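PDB 3LWU: succinylglutamate desuccinylase/aspartoacylase from Shewanella frigidimarina, which binds a zinc ion and probably acts as a hydrolase on ester bonds. Local coordinates for residues A[150-154]-A[237-241]; A[141-147]-A[250-255]. All coordinates share one frame; numbering follows the deposited sequence.

Interaction 1: A[150-154]-A[237-241]; sequences YRSML and PWWQL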
loop_
_atom_site.group_PDB
_atom_site.type_symbol
_atom_site.label_atom_id
_atom_site.label_comp_id
_atom_site.label_asym_id
_atom_site.label_seq_id
_atom_site.Cartn_x
_atom_site.Cartn_y
_atom_site.Cartn_z
ATOM N N TYR A 150 -41.989 -4.694 -12.116
ATOM C CA TYR A 150 -40.662 -4.323 -12.566
ATOM C C TYR A 150 -39.681 -4.236 -11.414
ATOM O O TYR A 150 -38.558 -4.640 -11.570
ATOM C CB TYR A 150 -40.701 -2.984 -13.298
ATOM C CG TYR A 150 -39.545 -2.716 -14.234
ATOM C CD1 TYR A 150 -39.409 -3.435 -15.410
ATOM C CD2 TYR A 150 -38.638 -1.697 -13.988
ATOM C CE1 TYR A 150 -38.356 -3.191 -16.303
ATOM C CE2 TYR A 150 -37.579 -1.437 -14.881
ATOM C CZ TYR A 150 -37.454 -2.194 -16.026
ATOM O OH TYR A 150 -36.463 -1.952 -16.924
ATOM N N ARG A 151 -40.103 -3.701 -10.279
ATOM C CA ARG A 151 -39.254 -3.611 -9.098
ATOM C C ARG A 151 -38.937 -4.996 -8.539
ATOM O O ARG A 151 -37.781 -5.258 -8.169
ATOM C CB ARG A 151 -39.881 -2.713 -8.008
ATOM C CG ARG A 151 -39.230 -2.783 -6.646
ATOM C CD ARG A 151 -39.784 -1.699 -5.699
ATOM N NE ARG A 151 -39.280 -0.356 -6.046
ATOM C CZ ARG A 151 -39.976 0.590 -6.696
ATOM N NH1 ARG A 151 -41.227 0.377 -7.070
ATOM N NH2 ARG A 151 -39.412 1.769 -6.973
ATOM N N SER A 152 -39.940 -5.872 -8.460
ATOM C CA SER A 152 -39.680 -7.262 -8.026
ATOM C C SER A 152 -38.625 -7.939 -8.874
ATOM O O SER A 152 -37.810 -8.684 -8.341
ATOM C CB SER A 152 -40.914 -8.136 -8.092
ATOM O OG SER A 152 -41.950 -7.512 -7.382
HETATM N N MSE A 153 -38.667 -7.695 -10.183
HETATM C CA MSE A 153 -37.723 -8.305 -11.105
HETATM C C MSE A 153 -36.330 -7.761 -10.868
HETATM O O MSE A 153 -35.374 -8.541 -10.836
HETATM C CB MSE A 153 -38.124 -8.084 -12.564
HETATM C CG MSE A 153 -37.103 -8.644 -13.556
HETATM SE SE MSE A 153 -35.793 -7.354 -14.134
HETATM C CE MSE A 153 -37.019 -6.080 -15.023
ATOM N N LEU A 154 -36.208 -6.434 -10.708
ATOM C CA LEU A 154 -34.901 -5.824 -10.428
ATOM C C LEU A 154 -34.300 -6.367 -9.117
ATOM O O LEU A 154 -33.113 -6.699 -9.103
ATOM C CB LEU A 154 -34.938 -4.274 -10.428
ATOM C CG LEU A 154 -35.316 -3.570 -11.759
ATOM C CD1 LEU A 154 -35.537 -2.078 -11.594
ATOM C CD2 LEU A 154 -34.294 -3.810 -12.875
ATOM N N PRO A 237 -32.536 1.332 -15.555
ATOM C CA PRO A 237 -33.617 0.439 -15.990
ATOM C C PRO A 237 -34.943 1.139 -16.025
ATOM O O PRO A 237 -35.758 0.871 -16.944
ATOM C CB PRO A 237 -33.629 -0.654 -14.918
ATOM C CG PRO A 237 -32.295 -0.556 -14.248
ATOM C CD PRO A 237 -31.957 0.893 -14.283
ATOM N N TRP A 238 -35.188 2.031 -15.050
ATOM C CA TRP A 238 -36.447 2.766 -15.042
ATOM C C TRP A 238 -36.525 3.783 -16.174
ATOM O O TRP A 238 -37.582 3.942 -16.765
ATOM C CB TRP A 238 -36.727 3.427 -13.696
ATOM C CG TRP A 238 -36.932 2.446 -12.583
ATOM C CD1 TRP A 238 -36.000 2.034 -11.699
ATOM C CD2 TRP A 238 -38.131 1.772 -12.243
ATOM N NE1 TRP A 238 -36.532 1.130 -10.830
ATOM C CE2 TRP A 238 -37.850 0.951 -11.148
ATOM C CE3 TRP A 238 -39.425 1.782 -12.760
ATOM C CZ2 TRP A 238 -38.810 0.150 -10.546
ATOM C CZ3 TRP A 238 -40.377 0.976 -12.164
ATOM C CH2 TRP A 238 -40.060 0.182 -11.062
ATOM N N TRP A 239 -35.405 4.448 -16.479
ATOM C CA TRP A 239 -35.327 5.414 -17.597
ATOM C C TRP A 239 -35.625 4.688 -18.896
ATOM O O TRP A 239 -36.446 5.144 -19.704
ATOM C CB TRP A 239 -33.929 6.074 -17.660
ATOM C CG TRP A 239 -33.925 7.453 -18.319
ATOM C CD1 TRP A 239 -34.898 7.979 -19.148
ATOM C CD2 TRP A 239 -32.907 8.479 -18.199
ATOM N NE1 TRP A 239 -34.541 9.245 -19.549
ATOM C CE2 TRP A 239 -33.330 9.582 -18.990
ATOM C CE3 TRP A 239 -31.668 8.562 -17.523
ATOM C CZ2 TRP A 239 -32.575 10.777 -19.093
ATOM C CZ3 TRP A 239 -30.911 9.752 -17.645
ATOM C CH2 TRP A 239 -31.379 10.837 -18.422
ATOM N N GLN A 240 -34.991 3.526 -19.070
ATOM C CA GLN A 240 -35.206 2.683 -20.253
ATOM C C GLN A 240 -36.670 2.307 -20.398
ATOM O O GLN A 240 -37.225 2.443 -21.490
ATOM C CB GLN A 240 -34.390 1.388 -20.200
ATOM C CG GLN A 240 -32.908 1.523 -20.448
ATOM C CD GLN A 240 -32.126 0.353 -19.798
ATOM O OE1 GLN A 240 -32.660 -0.775 -19.671
ATOM N NE2 GLN A 240 -30.880 0.627 -19.348
ATOM N N LEU A 241 -37.284 1.838 -19.307
ATOM C CA LEU A 241 -38.689 1.404 -19.340
ATOM C C LEU A 241 -39.574 2.559 -19.772
ATOM O O LEU A 241 -40.418 2.406 -20.640
ATOM C CB LEU A 241 -39.148 0.877 -17.988
ATOM C CG LEU A 241 -40.625 0.527 -17.811
ATOM C CD1 LEU A 241 -41.091 -0.538 -18.784
ATOM C CD2 LEU A 241 -40.865 0.052 -16.393
#

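Interaction 2: A[141-147]-A[250-255]; sequences LTNSELF and REFSVP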
loop_
_atom_site.group_PDB
_atom_site.type_symbol
_atom_site.label_atom_id
_atom_site.label_comp_id
_atom_site.label_asym_id
_atom_site.label_seq_id
_atom_site.Cartn_x
_atom_site.Cartn_y
_atom_site.Cartn_z
ATOM N N LEU A 141 -50.993 -4.658 -17.297
ATOM C CA LEU A 141 -51.025 -4.140 -15.921
ATOM C C LEU A 141 -51.236 -2.610 -15.905
ATOM O O LEU A 141 -50.851 -1.924 -16.855
ATOM C CB LEU A 141 -49.710 -4.489 -15.199
ATOM C CG LEU A 141 -49.332 -5.966 -14.944
ATOM C CD1 LEU A 141 -47.962 -6.030 -14.202
ATOM C CD2 LEU A 141 -50.422 -6.746 -14.182
ATOM N N THR A 142 -51.856 -2.077 -14.846
ATOM C CA THR A 142 -51.893 -0.620 -14.648
ATOM C C THR A 142 -50.492 -0.068 -14.476
ATOM O O THR A 142 -49.546 -0.832 -14.212
ATOM C CB THR A 142 -52.649 -0.172 -13.382
ATOM O OG1 THR A 142 -51.979 -0.680 -12.210
ATOM C CG2 THR A 142 -54.163 -0.533 -13.460
ATOM N N ASN A 143 -50.336 1.246 -14.585
ATOM C CA ASN A 143 -49.017 1.849 -14.298
ATOM C C ASN A 143 -48.432 1.427 -12.920
ATOM O O ASN A 143 -47.234 1.116 -12.811
ATOM C CB ASN A 143 -49.064 3.382 -14.397
ATOM C CG ASN A 143 -49.089 3.895 -15.835
ATOM O OD1 ASN A 143 -49.121 3.138 -16.824
ATOM N ND2 ASN A 143 -49.079 5.211 -15.957
ATOM N N SER A 144 -49.260 1.420 -11.874
ATOM C CA SER A 144 -48.752 1.060 -10.526
ATOM C C SER A 144 -48.363 -0.396 -10.423
ATOM O O SER A 144 -47.394 -0.723 -9.755
ATOM C CB SER A 144 -49.769 1.354 -9.418
ATOM O OG SER A 144 -49.885 2.748 -9.214
ATOM N N GLU A 145 -49.157 -1.269 -11.036
ATOM C CA GLU A 145 -48.860 -2.703 -10.997
ATOM C C GLU A 145 -47.643 -2.998 -11.827
ATOM O O GLU A 145 -46.841 -3.830 -11.456
ATOM C CB GLU A 145 -50.045 -3.556 -11.481
ATOM C CG GLU A 145 -51.285 -3.559 -10.543
ATOM C CD GLU A 145 -50.955 -3.907 -9.072
ATOM O OE1 GLU A 145 -49.824 -4.353 -8.784
ATOM O OE2 GLU A 145 -51.833 -3.735 -8.193
ATOM N N LEU A 146 -47.508 -2.311 -12.956
ATOM C CA LEU A 146 -46.366 -2.511 -13.824
ATOM C C LEU A 146 -45.081 -2.141 -13.082
ATOM O O LEU A 146 -44.115 -2.897 -13.108
ATOM C CB LEU A 146 -46.494 -1.659 -15.073
ATOM C CG LEU A 146 -45.442 -1.800 -16.168
ATOM C CD1 LEU A 146 -45.695 -3.068 -16.933
ATOM C CD2 LEU A 146 -45.528 -0.593 -17.106
ATOM N N PHE A 147 -45.085 -0.978 -12.431
ATOM C CA PHE A 147 -43.946 -0.559 -11.614
ATOM C C PHE A 147 -43.627 -1.576 -10.504
ATOM O O PHE A 147 -42.440 -1.896 -10.284
ATOM C CB PHE A 147 -44.120 0.862 -11.035
ATOM C CG PHE A 147 -44.429 1.945 -12.083
ATOM C CD1 PHE A 147 -44.052 1.798 -13.424
ATOM C CD2 PHE A 147 -45.095 3.120 -11.706
ATOM C CE1 PHE A 147 -44.346 2.795 -14.364
ATOM C CE2 PHE A 147 -45.389 4.124 -12.649
ATOM C CZ PHE A 147 -45.009 3.954 -13.980
ATOM N N ARG A 250 -47.495 5.258 -24.326
ATOM C CA ARG A 250 -47.840 5.217 -22.895
ATOM C C ARG A 250 -46.891 6.147 -22.114
ATOM O O ARG A 250 -45.756 5.777 -21.792
ATOM C CB ARG A 250 -47.787 3.778 -22.373
ATOM C CG ARG A 250 -48.145 3.623 -20.901
ATOM C CD ARG A 250 -48.369 2.154 -20.607
ATOM N NE ARG A 250 -48.828 1.897 -19.244
ATOM C CZ ARG A 250 -49.243 0.711 -18.791
ATOM N NH1 ARG A 250 -49.258 -0.351 -19.584
ATOM N NH2 ARG A 250 -49.643 0.581 -17.529
ATOM N N GLU A 251 -47.378 7.361 -21.851
ATOM C CA GLU A 251 -46.596 8.408 -21.209
ATOM C C GLU A 251 -46.785 8.381 -19.680
ATOM O O GLU A 251 -47.900 8.304 -19.175
ATOM C CB GLU A 251 -46.953 9.781 -21.796
ATOM N N PHE A 252 -45.664 8.370 -18.968
ATOM C CA PHE A 252 -45.604 8.621 -17.517
ATOM C C PHE A 252 -44.182 9.076 -17.204
ATOM O O PHE A 252 -43.272 8.898 -18.022
ATOM C CB PHE A 252 -45.967 7.383 -16.664
ATOM C CG PHE A 252 -45.239 6.122 -17.064
ATOM C CD1 PHE A 252 -43.902 5.902 -16.685
ATOM C CD2 PHE A 252 -45.895 5.137 -17.801
ATOM C CE1 PHE A 252 -43.215 4.731 -17.053
ATOM C CE2 PHE A 252 -45.224 3.956 -18.164
ATOM C CZ PHE A 252 -43.868 3.755 -17.781
ATOM N N SER A 253 -43.977 9.672 -16.038
ATOM C CA SER A 253 -42.633 10.142 -15.691
ATOM C C SER A 253 -41.833 9.032 -14.994
ATOM O O SER A 253 -42.402 8.103 -14.404
ATOM C CB SER A 253 -42.717 11.396 -14.828
ATOM O OG SER A 253 -43.610 11.182 -13.760
ATOM N N VAL A 254 -40.506 9.132 -15.065
ATOM C CA VAL A 254 -39.659 8.065 -14.570
ATOM C C VAL A 254 -40.028 7.844 -13.083
ATOM O O VAL A 254 -40.008 8.784 -12.299
ATOM C CB VAL A 254 -38.173 8.374 -14.772
ATOM C CG1 VAL A 254 -37.322 7.176 -14.340
ATOM C CG2 VAL A 254 -37.897 8.739 -16.249
ATOM N N PRO A 255 -40.441 6.619 -12.713
ATOM C CA PRO A 255 -40.928 6.350 -11.351
ATOM C C PRO A 255 -39.859 6.385 -10.248
ATOM O O PRO A 255 -40.201 6.452 -9.092
ATOM C CB PRO A 255 -41.483 4.920 -11.450
ATOM C CG PRO A 255 -41.612 4.645 -12.914
ATOM C CD PRO A 255 -40.527 5.421 -13.565
#

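Interaction 1: A[150-154]-A[237-241]
Tyr150 reaches across from helix 143-160 and fills the hollow between Trp238 and Leu241, one helical turn apart on helix 230-247. With its CG turned anti to the backbone N (chi1 -159°), the phenol runs alongside both side chains, pointing the other way, and lies against the facing helix. Leu241 CD2 sits over the middle of the ring, 3.7 Å from the centroid of Tyr150, in a CH-pi contact. The Trp238 contact is T-shaped: the CD2 edge of Tyr150 meets the indole face, with planes at 71° and Tyr150 CD2 3.7 Å from Trp238 CZ3. Tyrosine suits this slot because its far end is polar: Tyr150 OH donates to Pro237 O at 2.9 Å. The hydroxyl comes from above the carbonyl plane, while the helical Leu241 N reaches the same oxygen from the opposite face, so two donors share it.

Leu154, a turn further on, is the second bump. Its branches part, CD2 resting on Pro237 CB at 3.8 Å and CD1 on the pyrrole side of the indole, 3.4 Å from Trp238 NE1. At the indole's six-membered end, the Arg151 guanidinium lays one face near Trp238 CZ2, its plane 27° from the ring's; its NE and NH2 bond to the carbonyls of His183 and Ala185.

The axes of segments 150-154 and 237-241 come within 12.1 Å and run roughly antiparallel, a separation these large side chains fill. Helix 131-138 closes over the seam, bringing Ile131 against Tyr150 and Leu241 and an edge-to-face Trp134 against Tyr150, while Pro255 and Val256, leading into strand 257-263, cover Trp238.

Interaction 2: A[141-147]-A[250-255]
Phe147 packs one face on Pro255 and one edge on Phe252, and this is the tightly packed apolar half of the contact. The CE1-CZ edge of Phe147 points into the face of Phe252 in a T-shaped pair, with planes at 73° and Phe147 CZ 3.5 Å from Phe252 CD1. Pro255 CG lies over the centre of the Phe147 ring, a CH-pi contact suited to the compact, rigid proline ring, whose puckered CG projects toward the aromatic face.

The other half is equally tight but polar. Arg250, extended from CG to NE, grips Asn143 side-on: NE and NH2 of Arg250 both donate to Asn143 OD1 at 2.7 Å, with amide and guanidinium nearly coplanar (21°). Arg250 NH2 also donates to Leu141 O at 2.9 Å, an almost straight bond (167°), and NH1 reaches Gln139 O. Leu146 CD2 stands more distantly over the guanidinium face. A leucine in place of Arg250 would probably leave Asn143 OD1 and the Leu141 carbonyl without these donors and the amide freer to turn.

The loose solvent side lies at exposed Thr142 and Glu145, where Thr142 OG1 accepts from Glu145 N at 3.1 Å. Arginine thus fastens an irregular loop to a classic N-capped helix start, with Thr142 as the cap, at the protein surface, away from the zinc site.

How the interactions relate
Followed from the N terminus, the chain first passes 141-147, where helix 143-160 begins, and then 150-154 on the same helix. It continues through helix 170-182 and strands 187-194, 196-204 and 218-222 before helix 230-247 brings 237-241 back, closing the loop of interaction 1. The loop at 250-255 then closes interaction 2, so the first contact is nested inside the second. Their centres lie about 10 Å apart, and they meet at Trp238: its CH2 is 3.3 Å from Phe147 O, and its CE3 packs on Pro255 CG. Together they tie helix 143-160 to helix 230-247 and to the loop before strand 257-263.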